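Local atomic coordinates of UDP-N-acetylglucosamine--peptide N-acetylglucosaminyltransferase stabilizing protein GtfB (Streptococcus gordonii, PDB entry 5E9T), a protein that partners the glycosyltransferase GtfA in a heterotetramer that attaches the first GlcNAc to the adhesin GspB, binding this substrate before its export by the accessory SecA2/SecY2 system. Residues D17-A22 with S435-T440; Y47-E52 with Q123-A128; G85-R90 with D106-K111; Q136-T141 with E154-G159; A288-H293 with I353-N358. All blocks are in the same frame, centred on the assembly; numbering follows the deposited sequence.

Contact 1. Residues D17-A22 with S435-T440; sequences DSLLAA and SLYQET
Y437 meets S18 and L19 of helix 10-21 and A22 just after it, which makes it the natural start of a walk along helix 434-442. Its CG stands anti to the carbonyl carbon, beside the backbone N (chi1 -84°), and the ring lies against the last turn of helix 10-21. There S18 C lies over one face, while S18 CB sits against the phenol end, nearest Y437 OH and CZ. L19 comes in at the ring edge, near its plane, where L19 CD2 is 3.6 Å from Y437 CE2, and the two side chains cross at about a right angle. A22 CB approaches obliquely, at the root of the tyrosine, 3.7 Å from Y437 CB. A22 is also the first residue to depart from helical backbone angles. Next comes Q438, bent at chi2, which closes the exposed border of the contact: its CD is 4.2 Å from A22 CB.

The arrangement joins the first helix of the chain to the last. A C-terminal helix returning to the N-terminal Rossmann-like domain is a familiar trait of GT-B glycosyltransferase folds, and this pairing is consistent with it. S18 OG and Y437 OH are 3.2 Å apart at a poor angle and are not bonded to each other. S18 OG bonds instead to H275 N and D14 O, while Y437 OH makes a weak bond to G273 O. The contact itself is therefore held mainly by apolar packing, and its buried hydroxyls are satisfied by groups around it.

Contact 2. Residues Y47-E52 with Q123-A128; sequences YFLGDE and QGRCFA
D51 and R125 are brought together by one torsion on the acid and two on the base. D51 CG stands anti to the carbonyl carbon (chi1 -67°). R125 CG lies anti to the backbone N, and the chain bends at chi3 (47°), the torsion that places NE. The side chains cross obliquely, with the carboxylate and guanidinium planes 75° apart, and D51 OD1 lies over one face of the guanidinium. D51 OD1 is 3.1 Å from R125 NE, yet it lies well out of the plane and no N-H points at it: this salt bridge is one of charge alone. D51 OD2 is 3.4 Å from R125 NH2. The two terminal nitrogens bond elsewhere, NH2 to Y144 O and NH1, weakly, to S145 O, which ties the guanidinium to the end of strand 138-144.

The contact thus lays the loop after helix 44-47 against the start of strand 126-132 in the ten-stranded antiparallel sheet. That strand opens with a classic beta bulge, F127 and A128 both facing R119 on the neighbouring strand. Just before D51, G50 is the first residue to leave helical angles, with positive phi, where a CB would be pressed against the preceding carbonyl oxygen.

L49 has two partners. Its CB approaches the guanidinium obliquely, 3.8 Å from R125 NH2. The apolar contact is made by L49 CD1, which meets F127 CB at 3.9 Å and the ring atom F127 CD2 at 4.0 Å. At the outer border, the aliphatic part of Q123 passes the backbone of E52, Q123 CG being 3.9 Å from E52 O.

Contact 3. Residues G85-R90 with D106-K111; sequences GEERAR and DWLDKK
A89 and W107 face each other across the hairpin of strands 86-94 and 101-108. A89 CB sits over the six-membered ring of W107, 3.7 Å from its centroid and 20° off the ring normal, a CH-pi contact. The extended R90 chain and L108 cross at about a right angle; L108 CD1 lies over one guanidinium face, toward its rim, 3.8 Å from R90 CZ. Farther along, R88 bends at chi2 and K110 CG comes over its guanidinium face, toward the rim, 3.7 Å from R88 NH2.

The backbone is fixed at A89-W107, a non-hydrogen-bonded pair, and R90-D106, a hydrogen-bonded pair (R90 N to D106 O 2.8 Å). L108 N gives a further bond to R88 O. R88 and A89 both face V81, a classic beta bulge.

From the partner glycosyltransferase GtfA (Gtf1), R188 makes a cation-pi contact with W107, and Y195 does so with R88. Within the chain, W107 NE1 bonds to E118 OE2. E86 OE1 forms a salt bridge with K110 of the second GtfB subunit. R88 NH2 and K110 NZ, like charges, are 3.6 Å apart, a repulsion probably offset in part by E86 OE2, salt-bridged to R88 NH1 at 3.6 Å.

Contact 4. Residues Q136-T141 with E154-G159; sequences QEAFNT and ENHVTG
T141 and H156 close the open end of an antiparallel beta hairpin, strands 138-144 and 150-155, and the contact is tight on their side. T141 and E154 form a hydrogen-bonded pair: T141 N gives to E154 O at 3.1 Å, and E154 N gives back to T141 O with a nearly straight 176° at the hydrogen. N140 and N155 follow as a non-hydrogen-bonded pair, where N140 ND2 bonds to Q163 of the partner GtfA. One step on, H156 N gives to F139 O at 2.8 Å. F139 and N140 both face A131 on the other neighbouring strand, a classic beta bulge. The imidazole of H156 folds back over the strand, with E154 O over the centre of one face, 3.8 Å above its plane. T141 OG1 meets the same ring at its edge, in plane, 2.7 Å from H156 NE2 in a hydrogen bond, and also bonds to T130 OG1.

Looser packing begins where the strands part. A138 CB lies 3.6 Å from H156 CD2 at a partly exposed border, and F139 CD1 is 4.5 Å from V157 CG2. GtfA covers both of the latter residues: its Y162 and F152 meet F139, and its A153 packs on V157. The hairpin therefore supplies part of the GtfA-GtfB interface. The E154 carboxylate is bound by Y45 OH and salt-bridged to R176.

The turn after the strand is shaped by N155, whose OD1 accepts two backbone N-H groups in an Asx turn and Asx motif. V157 N, at 2.9 Å, lies in the plane of the N155 side-chain carbonyl, whereas T158 N approaches the same OD1 from 55° out of that plane.

Contact 5. Residues A288-H293 with I353-N358; sequences ALILTH and IYLDIN
The ring of Y354 has L289 O over one face, nearest Y354 CD1, while I290 CA and L291 N approach it obliquely; D356 OD1 lies at its edge, in plane. Y354 CG is anti to the backbone N (chi1 -174°), and the ring reaches over to strand 287-291. At its far end, Y354 OH accepts from L291 N at 3.1 Å, with 157° at the hydrogen, so a side chain takes up a backbone N-H where the two strands diverge.

That divergence is measurable: the segment axes approach to 5.3 Å, and their N-to-C directions are 41° apart. Apolar side chains pack between the strands. I290 CD1 is 3.5 Å from L355 CB and 3.6 Å from I357 CD1, with I290 and I357 crossing at about a right angle. Near the start, A288 CB meets I353 CD1 at 3.5 Å. At the other end, the placement of the N358 side chain beside T292 is doubtful.

All of this is buried in a Rossmann-like alpha/beta region. I290 and T292 touch I314 of strand 311-315, the parallel neighbour of strand 287-291, while Y354 packs on Y348 of helix 341-350 and, together with L291, on A366 of helix 366-372.

How the contacts relate
Contacts 2, 3 and 4 all reach the ten-stranded antiparallel sheet. Contacts 2 and 4 touch through neighbouring strands, A128 CB lying 4.1 Å from T141 CG2, whereas the nearest atoms of contacts 3 and 4 are about 6 Å apart. These last two also meet the partner GtfA, and in contact 3 the side chain of R88 is about 8 Å from a bound magnesium ion. Contacts 1 and 5 lie in the alpha/beta parts, with centres about 32 Å apart. Along the chain, contact 1 encloses all the others; its centre is about 48 Å from that of contact 3, on opposite sides of the chain's centre.

Contact 1. Residues D17-A22 with S435-T440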
# COMPACT_ATOMS: atom_id res chain seq x y z
N ASP B 17 6.84 16.55 46.50
CA ASP B 17 7.98 17.36 46.93
C ASP B 17 7.69 18.08 48.23
O ASP B 17 8.57 18.22 49.09
CB ASP B 17 8.35 18.36 45.83
CG ASP B 17 9.41 17.82 44.88
OD1 ASP B 17 9.78 16.63 45.03
OD2 ASP B 17 9.85 18.57 44.00
N SER B 18 6.45 18.55 48.41
CA SER B 18 6.07 19.20 49.66
C SER B 18 6.23 18.24 50.83
O SER B 18 6.97 18.52 51.78
CB SER B 18 4.64 19.70 49.56
OG SER B 18 4.51 20.79 48.67
N LEU B 19 5.55 17.09 50.76
CA LEU B 19 5.62 16.11 51.84
C LEU B 19 7.07 15.77 52.18
O LEU B 19 7.42 15.68 53.36
CB LEU B 19 4.86 14.84 51.44
CG LEU B 19 3.37 14.96 51.13
CD1 LEU B 19 2.83 13.67 50.51
CD2 LEU B 19 2.57 15.33 52.38
N LEU B 20 7.92 15.61 51.17
CA LEU B 20 9.32 15.30 51.42
C LEU B 20 10.00 16.42 52.18
O LEU B 20 10.86 16.17 53.04
CB LEU B 20 10.04 15.03 50.10
CG LEU B 20 11.56 14.84 50.21
CD1 LEU B 20 11.99 13.55 49.53
CD2 LEU B 20 12.29 16.04 49.63
N ALA B 21 9.65 17.67 51.89
CA ALA B 21 10.23 18.80 52.61
C ALA B 21 9.86 18.74 54.09
O ALA B 21 10.69 19.05 54.96
CB ALA B 21 9.77 20.12 52.00
N ALA B 22 8.65 18.30 54.40
CA ALA B 22 8.11 18.27 55.75
C ALA B 22 8.51 17.01 56.51
O ALA B 22 7.92 16.73 57.56
CB ALA B 22 6.59 18.43 55.73
N SER B 435 6.03 24.49 57.38
CA SER B 435 5.44 24.31 58.70
C SER B 435 3.97 23.93 58.60
O SER B 435 3.49 23.08 59.36
CB SER B 435 5.61 25.58 59.52
OG SER B 435 5.16 26.71 58.80
N LEU B 436 3.24 24.54 57.66
CA LEU B 436 1.81 24.30 57.57
C LEU B 436 1.50 22.83 57.30
O LEU B 436 0.44 22.35 57.69
CB LEU B 436 1.18 25.19 56.49
CG LEU B 436 -0.35 25.21 56.44
CD1 LEU B 436 -0.94 25.31 57.84
CD2 LEU B 436 -0.84 26.37 55.59
N TYR B 437 2.42 22.11 56.66
CA TYR B 437 2.28 20.66 56.59
C TYR B 437 2.44 20.04 57.97
O TYR B 437 1.59 19.26 58.42
CB TYR B 437 3.31 20.06 55.63
CG TYR B 437 2.90 20.07 54.18
CD1 TYR B 437 2.90 21.24 53.45
CD2 TYR B 437 2.50 18.89 53.55
CE1 TYR B 437 2.54 21.25 52.12
CE2 TYR B 437 2.12 18.89 52.23
CZ TYR B 437 2.14 20.07 51.52
OH TYR B 437 1.75 20.09 50.20
N GLN B 438 3.54 20.37 58.66
CA GLN B 438 3.83 19.79 59.96
C GLN B 438 2.66 19.93 60.92
O GLN B 438 2.31 18.98 61.64
CB GLN B 438 5.08 20.46 60.55
CG GLN B 438 6.30 20.44 59.64
CD GLN B 438 7.13 19.18 59.79
OE1 GLN B 438 6.60 18.07 59.92
NE2 GLN B 438 8.45 19.34 59.79
N GLU B 439 2.03 21.11 60.96
CA GLU B 439 0.88 21.31 61.82
C GLU B 439 -0.29 20.48 61.35
O GLU B 439 -0.88 19.70 62.12
CB GLU B 439 0.49 22.79 61.85
CG GLU B 439 1.67 23.74 61.86
CD GLU B 439 1.27 25.14 62.28
OE1 GLU B 439 0.07 25.48 62.19
OE2 GLU B 439 2.15 25.91 62.70
N THR B 440 -0.60 20.59 60.07
CA THR B 440 -1.83 20.07 59.51
C THR B 440 -1.89 18.55 59.49
O THR B 440 -2.97 18.00 59.25
CB THR B 440 -1.97 20.63 58.12
OG1 THR B 440 -1.47 21.97 58.11
CG2 THR B 440 -3.35 20.71 57.80

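Contact 2. Residues Y47-E52 with Q123-A128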
# COMPACT_ATOMS: atom_id res chain seq x y z
N TYR B 47 9.01 -2.04 37.60
CA TYR B 47 9.91 -2.38 38.69
C TYR B 47 10.69 -3.66 38.42
O TYR B 47 11.87 -3.77 38.78
CB TYR B 47 9.11 -2.49 39.99
CG TYR B 47 9.91 -2.80 41.24
CD1 TYR B 47 10.62 -1.81 41.90
CD2 TYR B 47 9.92 -4.09 41.77
CE1 TYR B 47 11.33 -2.09 43.05
CE2 TYR B 47 10.63 -4.37 42.92
CZ TYR B 47 11.34 -3.37 43.55
OH TYR B 47 12.05 -3.66 44.69
N PHE B 48 10.05 -4.64 37.79
CA PHE B 48 10.63 -5.97 37.63
C PHE B 48 11.36 -6.17 36.31
O PHE B 48 11.82 -7.28 36.03
CB PHE B 48 9.55 -7.04 37.77
CG PHE B 48 8.85 -7.03 39.09
CD1 PHE B 48 9.51 -7.41 40.25
CD2 PHE B 48 7.52 -6.64 39.19
CE1 PHE B 48 8.87 -7.41 41.47
CE2 PHE B 48 6.87 -6.63 40.41
CZ PHE B 48 7.54 -7.02 41.55
N LEU B 49 11.47 -5.13 35.48
CA LEU B 49 11.93 -5.31 34.11
C LEU B 49 13.45 -5.39 33.98
O LEU B 49 13.94 -5.82 32.94
CB LEU B 49 11.37 -4.19 33.23
CG LEU B 49 9.85 -4.13 33.32
CD1 LEU B 49 9.29 -2.98 32.48
CD2 LEU B 49 9.24 -5.46 32.89
N GLY B 50 14.19 -4.98 35.01
CA GLY B 50 15.64 -5.11 34.98
C GLY B 50 16.39 -3.89 34.50
O GLY B 50 17.61 -3.98 34.31
N ASP B 51 15.71 -2.77 34.30
CA ASP B 51 16.40 -1.54 33.90
C ASP B 51 17.34 -1.08 35.02
O ASP B 51 17.06 -1.25 36.21
CB ASP B 51 15.39 -0.44 33.58
CG ASP B 51 14.58 -0.75 32.34
OD1 ASP B 51 15.17 -1.15 31.32
OD2 ASP B 51 13.34 -0.57 32.38
N GLU B 52 18.46 -0.50 34.61
CA GLU B 52 19.44 0.04 35.55
C GLU B 52 18.94 1.37 36.10
O GLU B 52 18.56 2.26 35.34
CB GLU B 52 20.79 0.20 34.87
CG GLU B 52 21.91 0.69 35.77
CD GLU B 52 23.10 1.21 34.97
OE1 GLU B 52 22.92 1.51 33.78
OE2 GLU B 52 24.20 1.30 35.52
N GLN B 123 15.75 5.45 30.10
CA GLN B 123 16.99 4.79 29.71
C GLN B 123 17.08 4.56 28.21
O GLN B 123 18.09 4.02 27.75
CB GLN B 123 17.14 3.46 30.45
CG GLN B 123 17.17 3.55 31.98
CD GLN B 123 15.78 3.70 32.59
OE1 GLN B 123 14.80 3.96 31.88
NE2 GLN B 123 15.69 3.53 33.90
N GLY B 124 16.06 4.94 27.45
CA GLY B 124 16.06 4.77 26.01
C GLY B 124 15.60 3.42 25.52
O GLY B 124 15.51 3.22 24.30
N ARG B 125 15.34 2.47 26.41
CA ARG B 125 14.84 1.16 26.01
C ARG B 125 13.33 1.20 25.79
O ARG B 125 12.62 2.03 26.36
CB ARG B 125 15.18 0.11 27.07
CG ARG B 125 15.29 -1.28 26.50
CD ARG B 125 15.23 -2.34 27.58
NE ARG B 125 14.13 -2.09 28.51
CZ ARG B 125 13.38 -3.05 29.03
NH1 ARG B 125 13.58 -4.31 28.68
NH2 ARG B 125 12.41 -2.75 29.88
N CYS B 126 12.85 0.29 24.95
CA CYS B 126 11.41 0.09 24.76
C CYS B 126 10.96 -1.03 25.69
O CYS B 126 11.26 -2.20 25.46
CB CYS B 126 11.11 -0.24 23.30
SG CYS B 126 9.43 -0.87 22.99
N PHE B 127 10.24 -0.66 26.75
CA PHE B 127 9.82 -1.62 27.76
C PHE B 127 8.40 -2.14 27.56
O PHE B 127 8.01 -3.10 28.23
CB PHE B 127 9.94 -1.00 29.16
CG PHE B 127 8.98 0.12 29.43
CD1 PHE B 127 9.23 1.40 28.97
CD2 PHE B 127 7.82 -0.10 30.16
CE1 PHE B 127 8.35 2.43 29.22
CE2 PHE B 127 6.93 0.93 30.41
CZ PHE B 127 7.20 2.19 29.94
N ALA B 128 7.62 -1.54 26.66
CA ALA B 128 6.24 -1.95 26.51
C ALA B 128 5.77 -1.72 25.08
O ALA B 128 6.15 -0.74 24.44
CB ALA B 128 5.33 -1.20 27.48

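Contact 3. Residues G85-R90 with D106-K111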
# COMPACT_ATOMS: atom_id res chain seq x y z
N GLY B 85 7.95 7.76 1.54
CA GLY B 85 7.08 8.89 1.77
C GLY B 85 5.75 8.58 2.41
O GLY B 85 5.04 9.51 2.80
N GLU B 86 5.39 7.31 2.55
CA GLU B 86 4.11 6.93 3.13
C GLU B 86 4.24 6.81 4.65
O GLU B 86 5.18 6.18 5.15
CB GLU B 86 3.60 5.62 2.53
CG GLU B 86 2.81 5.81 1.25
CD GLU B 86 2.56 4.51 0.51
OE1 GLU B 86 2.92 4.42 -0.68
OE2 GLU B 86 2.00 3.58 1.13
N GLU B 87 3.30 7.42 5.37
CA GLU B 87 3.38 7.49 6.82
C GLU B 87 3.26 6.10 7.43
O GLU B 87 2.37 5.32 7.08
CB GLU B 87 2.30 8.40 7.38
CG GLU B 87 2.43 8.64 8.88
CD GLU B 87 1.34 9.53 9.43
OE1 GLU B 87 0.25 9.57 8.82
OE2 GLU B 87 1.57 10.19 10.47
N ARG B 88 4.16 5.80 8.35
CA ARG B 88 4.21 4.50 9.02
C ARG B 88 4.05 4.64 10.53
O ARG B 88 3.18 3.99 11.11
CB ARG B 88 5.49 3.76 8.64
CG ARG B 88 5.44 3.23 7.21
CD ARG B 88 4.13 2.49 6.93
NE ARG B 88 4.17 1.77 5.66
CZ ARG B 88 3.44 2.08 4.60
NH1 ARG B 88 2.60 3.11 4.63
NH2 ARG B 88 3.54 1.35 3.49
N ALA B 89 4.91 5.42 11.18
CA ALA B 89 4.80 5.61 12.62
C ALA B 89 4.74 7.10 12.97
O ALA B 89 5.14 7.96 12.18
CB ALA B 89 5.97 4.95 13.36
N ARG B 90 4.22 7.37 14.16
CA ARG B 90 4.36 8.67 14.81
C ARG B 90 5.26 8.51 16.02
O ARG B 90 5.02 7.64 16.86
CB ARG B 90 3.01 9.23 15.25
CG ARG B 90 1.92 9.12 14.21
CD ARG B 90 0.79 10.09 14.49
NE ARG B 90 -0.24 10.01 13.46
CZ ARG B 90 -1.19 9.07 13.43
NH1 ARG B 90 -1.23 8.14 14.37
NH2 ARG B 90 -2.08 9.07 12.45
N ASP B 106 4.25 5.29 17.66
CA ASP B 106 2.95 4.73 17.31
C ASP B 106 2.98 4.21 15.88
O ASP B 106 2.95 5.01 14.93
CB ASP B 106 1.86 5.80 17.46
CG ASP B 106 1.28 5.85 18.85
OD1 ASP B 106 1.76 5.11 19.73
OD2 ASP B 106 0.33 6.64 19.06
N TRP B 107 2.98 2.89 15.71
CA TRP B 107 3.03 2.29 14.39
C TRP B 107 1.64 2.20 13.77
O TRP B 107 0.66 1.93 14.46
CB TRP B 107 3.68 0.91 14.45
CG TRP B 107 5.14 0.98 14.76
CD1 TRP B 107 5.73 0.78 15.97
CD2 TRP B 107 6.20 1.28 13.84
NE1 TRP B 107 7.09 0.93 15.87
CE2 TRP B 107 7.41 1.24 14.57
CE3 TRP B 107 6.25 1.57 12.47
CZ2 TRP B 107 8.64 1.48 13.98
CZ3 TRP B 107 7.48 1.81 11.89
CH2 TRP B 107 8.66 1.77 12.65
N LEU B 108 1.57 2.41 12.46
CA LEU B 108 0.31 2.42 11.73
C LEU B 108 0.32 1.34 10.66
O LEU B 108 1.37 0.82 10.28
CB LEU B 108 0.06 3.78 11.07
CG LEU B 108 0.33 5.03 11.91
CD1 LEU B 108 0.09 6.30 11.10
CD2 LEU B 108 -0.52 5.03 13.17
N ASP B 109 -0.88 0.99 10.19
CA ASP B 109 -1.00 0.18 8.99
C ASP B 109 -1.12 1.09 7.77
O ASP B 109 -1.12 2.32 7.88
CB ASP B 109 -2.17 -0.81 9.10
CG ASP B 109 -3.52 -0.13 9.29
OD1 ASP B 109 -3.70 1.03 8.86
OD2 ASP B 109 -4.41 -0.77 9.87
N LYS B 110 -1.24 0.49 6.59
CA LYS B 110 -1.19 1.26 5.36
C LYS B 110 -2.43 2.12 5.16
O LYS B 110 -2.40 3.05 4.34
CB LYS B 110 -1.00 0.33 4.16
CG LYS B 110 0.32 -0.42 4.20
CD LYS B 110 0.53 -1.25 2.94
CE LYS B 110 1.87 -1.97 2.99
NZ LYS B 110 2.69 -1.72 1.77
N LYS B 111 -3.51 1.85 5.89
CA LYS B 111 -4.66 2.74 5.90
C LYS B 111 -4.57 3.80 6.98
O LYS B 111 -5.50 4.61 7.12
CB LYS B 111 -5.96 1.95 6.05
CG LYS B 111 -6.22 0.97 4.92
CD LYS B 111 -7.43 0.09 5.22
CE LYS B 111 -7.57 -1.02 4.19
NZ LYS B 111 -6.25 -1.47 3.69

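Contact 4. Residues Q136-T141 with E154-G159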
# COMPACT_ATOMS: atom_id res chain seq x y z
N GLN B 136 -9.44 0.98 17.07
CA GLN B 136 -8.32 1.59 17.78
C GLN B 136 -8.54 1.50 19.29
O GLN B 136 -8.09 2.36 20.05
CB GLN B 136 -8.07 3.04 17.33
CG GLN B 136 -7.51 3.12 15.91
CD GLN B 136 -7.26 4.54 15.45
OE1 GLN B 136 -6.19 4.85 14.92
NE2 GLN B 136 -8.24 5.42 15.64
N GLU B 137 -9.25 0.45 19.70
CA GLU B 137 -9.36 0.09 21.10
C GLU B 137 -8.11 -0.66 21.53
O GLU B 137 -7.58 -1.49 20.79
CB GLU B 137 -10.59 -0.79 21.34
CG GLU B 137 -11.80 -0.40 20.52
CD GLU B 137 -13.09 -0.82 21.20
OE1 GLU B 137 -13.07 -1.04 22.42
OE2 GLU B 137 -14.12 -0.94 20.53
N ALA B 138 -7.64 -0.36 22.74
CA ALA B 138 -6.46 -1.05 23.26
C ALA B 138 -6.82 -2.50 23.56
O ALA B 138 -7.75 -2.78 24.32
CB ALA B 138 -5.95 -0.36 24.51
N PHE B 139 -6.08 -3.43 22.94
CA PHE B 139 -6.27 -4.85 23.26
C PHE B 139 -5.53 -5.23 24.53
O PHE B 139 -6.13 -5.65 25.52
CB PHE B 139 -5.83 -5.73 22.10
CG PHE B 139 -5.78 -7.19 22.46
CD1 PHE B 139 -6.92 -7.85 22.87
CD2 PHE B 139 -4.59 -7.89 22.39
CE1 PHE B 139 -6.88 -9.19 23.21
CE2 PHE B 139 -4.55 -9.24 22.73
CZ PHE B 139 -5.69 -9.88 23.14
N ASN B 140 -4.20 -5.12 24.51
CA ASN B 140 -3.40 -5.44 25.69
C ASN B 140 -2.14 -4.59 25.69
O ASN B 140 -1.89 -3.80 24.77
CB ASN B 140 -3.07 -6.94 25.74
CG ASN B 140 -2.14 -7.39 24.62
OD1 ASN B 140 -1.58 -6.58 23.88
ND2 ASN B 140 -1.97 -8.70 24.50
N THR B 141 -1.34 -4.75 26.74
CA THR B 141 -0.01 -4.18 26.80
C THR B 141 0.93 -5.21 27.40
O THR B 141 0.64 -5.77 28.46
CB THR B 141 0.02 -2.89 27.64
OG1 THR B 141 -0.84 -1.91 27.05
CG2 THR B 141 1.44 -2.35 27.71
N GLU B 154 -1.03 -7.39 30.34
CA GLU B 154 -2.27 -6.87 30.91
C GLU B 154 -3.33 -6.83 29.81
O GLU B 154 -3.24 -6.04 28.87
CB GLU B 154 -2.09 -5.50 31.54
CG GLU B 154 -3.42 -4.90 32.00
CD GLU B 154 -3.26 -3.85 33.10
OE1 GLU B 154 -2.11 -3.54 33.47
OE2 GLU B 154 -4.30 -3.35 33.59
N ASN B 155 -4.35 -7.67 29.96
CA ASN B 155 -5.47 -7.71 29.03
C ASN B 155 -6.39 -6.53 29.32
O ASN B 155 -6.93 -6.43 30.42
CB ASN B 155 -6.20 -9.04 29.16
CG ASN B 155 -7.26 -9.24 28.10
OD1 ASN B 155 -8.05 -8.35 27.81
ND2 ASN B 155 -7.28 -10.44 27.52
N HIS B 156 -6.57 -5.66 28.33
CA HIS B 156 -7.35 -4.45 28.56
C HIS B 156 -8.85 -4.67 28.42
O HIS B 156 -9.63 -3.84 28.90
CB HIS B 156 -6.91 -3.34 27.60
CG HIS B 156 -5.52 -2.85 27.85
ND1 HIS B 156 -5.02 -2.66 29.12
CD2 HIS B 156 -4.52 -2.52 27.00
CE1 HIS B 156 -3.77 -2.23 29.04
NE2 HIS B 156 -3.44 -2.14 27.77
N VAL B 157 -9.28 -5.76 27.78
CA VAL B 157 -10.71 -6.02 27.67
C VAL B 157 -11.24 -6.66 28.95
O VAL B 157 -12.28 -6.24 29.48
CB VAL B 157 -11.01 -6.89 26.43
CG1 VAL B 157 -12.51 -7.07 26.27
CG2 VAL B 157 -10.41 -6.25 25.19
N THR B 158 -10.56 -7.69 29.45
CA THR B 158 -11.00 -8.37 30.66
C THR B 158 -10.44 -7.78 31.94
O THR B 158 -10.97 -8.06 33.02
CB THR B 158 -10.62 -9.85 30.61
OG1 THR B 158 -9.21 -9.99 30.80
CG2 THR B 158 -11.01 -10.47 29.29
N GLY B 159 -9.38 -6.97 31.86
CA GLY B 159 -8.67 -6.53 33.04
C GLY B 159 -7.65 -7.50 33.59
O GLY B 159 -6.81 -7.09 34.40

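Contact 5. Residues A288-H293 with I353-N358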
# COMPACT_ATOMS: atom_id res chain seq x y z
N ALA B 288 11.61 42.26 30.21
CA ALA B 288 10.56 41.33 29.86
C ALA B 288 11.16 40.05 29.29
O ALA B 288 12.22 40.07 28.67
CB ALA B 288 9.59 41.94 28.83
N LEU B 289 10.48 38.94 29.54
CA LEU B 289 10.84 37.66 28.92
C LEU B 289 9.57 36.98 28.46
O LEU B 289 8.69 36.68 29.28
CB LEU B 289 11.60 36.77 29.89
CG LEU B 289 11.81 35.39 29.31
CD1 LEU B 289 12.74 35.47 28.10
CD2 LEU B 289 12.35 34.44 30.37
N ILE B 290 9.46 36.73 27.15
CA ILE B 290 8.35 35.99 26.58
C ILE B 290 8.91 34.83 25.76
O ILE B 290 9.88 35.00 25.02
CB ILE B 290 7.44 36.86 25.69
CG1 ILE B 290 7.35 38.29 26.22
CG2 ILE B 290 6.07 36.22 25.55
CD1 ILE B 290 6.73 38.42 27.59
N LEU B 291 8.28 33.67 25.89
CA LEU B 291 8.63 32.50 25.10
C LEU B 291 7.45 32.18 24.18
O LEU B 291 6.37 31.84 24.66
CB LEU B 291 8.94 31.31 25.99
CG LEU B 291 10.21 31.49 26.81
CD1 LEU B 291 10.53 30.18 27.50
CD2 LEU B 291 11.35 31.95 25.91
N THR B 292 7.68 32.29 22.88
CA THR B 292 6.63 32.05 21.89
C THR B 292 7.12 31.03 20.88
O THR B 292 8.32 30.86 20.68
CB THR B 292 6.23 33.35 21.18
OG1 THR B 292 5.01 33.14 20.47
CG2 THR B 292 7.32 33.77 20.19
N HIS B 293 6.18 30.29 20.30
CA HIS B 293 6.53 29.48 19.14
C HIS B 293 6.44 30.24 17.82
O HIS B 293 7.34 30.13 16.98
CB HIS B 293 5.70 28.21 19.12
CG HIS B 293 6.26 27.14 20.00
ND1 HIS B 293 5.59 26.62 21.08
CD2 HIS B 293 7.48 26.55 19.98
CE1 HIS B 293 6.36 25.72 21.68
NE2 HIS B 293 7.51 25.66 21.03
N ILE B 353 9.64 39.95 34.97
CA ILE B 353 8.25 39.71 34.61
C ILE B 353 8.22 38.62 33.57
O ILE B 353 9.20 38.35 32.87
CB ILE B 353 7.54 40.98 34.09
CG1 ILE B 353 8.24 41.52 32.84
CG2 ILE B 353 7.45 42.04 35.17
CD1 ILE B 353 7.59 41.05 31.56
N TYR B 354 7.06 37.97 33.45
CA TYR B 354 6.73 37.18 32.28
C TYR B 354 5.32 37.56 31.85
O TYR B 354 4.35 37.21 32.53
CB TYR B 354 6.85 35.67 32.55
CG TYR B 354 6.65 34.84 31.29
CD1 TYR B 354 7.72 34.23 30.67
CD2 TYR B 354 5.40 34.67 30.73
CE1 TYR B 354 7.54 33.48 29.51
CE2 TYR B 354 5.21 33.93 29.59
CZ TYR B 354 6.28 33.34 28.98
OH TYR B 354 6.08 32.59 27.84
N LEU B 355 5.20 38.22 30.71
CA LEU B 355 3.89 38.50 30.14
C LEU B 355 3.46 37.28 29.34
O LEU B 355 4.17 36.86 28.43
CB LEU B 355 3.94 39.75 29.26
CG LEU B 355 4.41 41.06 29.89
CD1 LEU B 355 5.13 41.94 28.87
CD2 LEU B 355 3.23 41.80 30.51
N ASP B 356 2.29 36.71 29.65
CA ASP B 356 1.87 35.54 28.89
C ASP B 356 0.96 36.12 27.82
O ASP B 356 -0.26 36.21 27.96
CB ASP B 356 1.16 34.53 29.79
CG ASP B 356 1.15 33.14 29.21
OD1 ASP B 356 1.98 32.86 28.32
OD2 ASP B 356 0.32 32.31 29.66
N ILE B 357 1.60 36.50 26.72
CA ILE B 357 0.97 37.27 25.65
C ILE B 357 0.92 36.53 24.32
O ILE B 357 0.26 37.01 23.39
CB ILE B 357 1.70 38.62 25.50
CG1 ILE B 357 3.19 38.36 25.73
CG2 ILE B 357 1.20 39.59 26.55
CD1 ILE B 357 4.07 39.55 25.52
N ASN B 358 1.62 35.41 24.20
CA ASN B 358 1.84 34.72 22.94
C ASN B 358 0.62 33.89 22.53
O ASN B 358 -0.29 33.64 23.32
CB ASN B 358 3.09 33.85 23.00
CG ASN B 358 3.20 33.08 24.29
OD1 ASN B 358 2.37 33.22 25.18
ND2 ASN B 358 4.24 32.26 24.40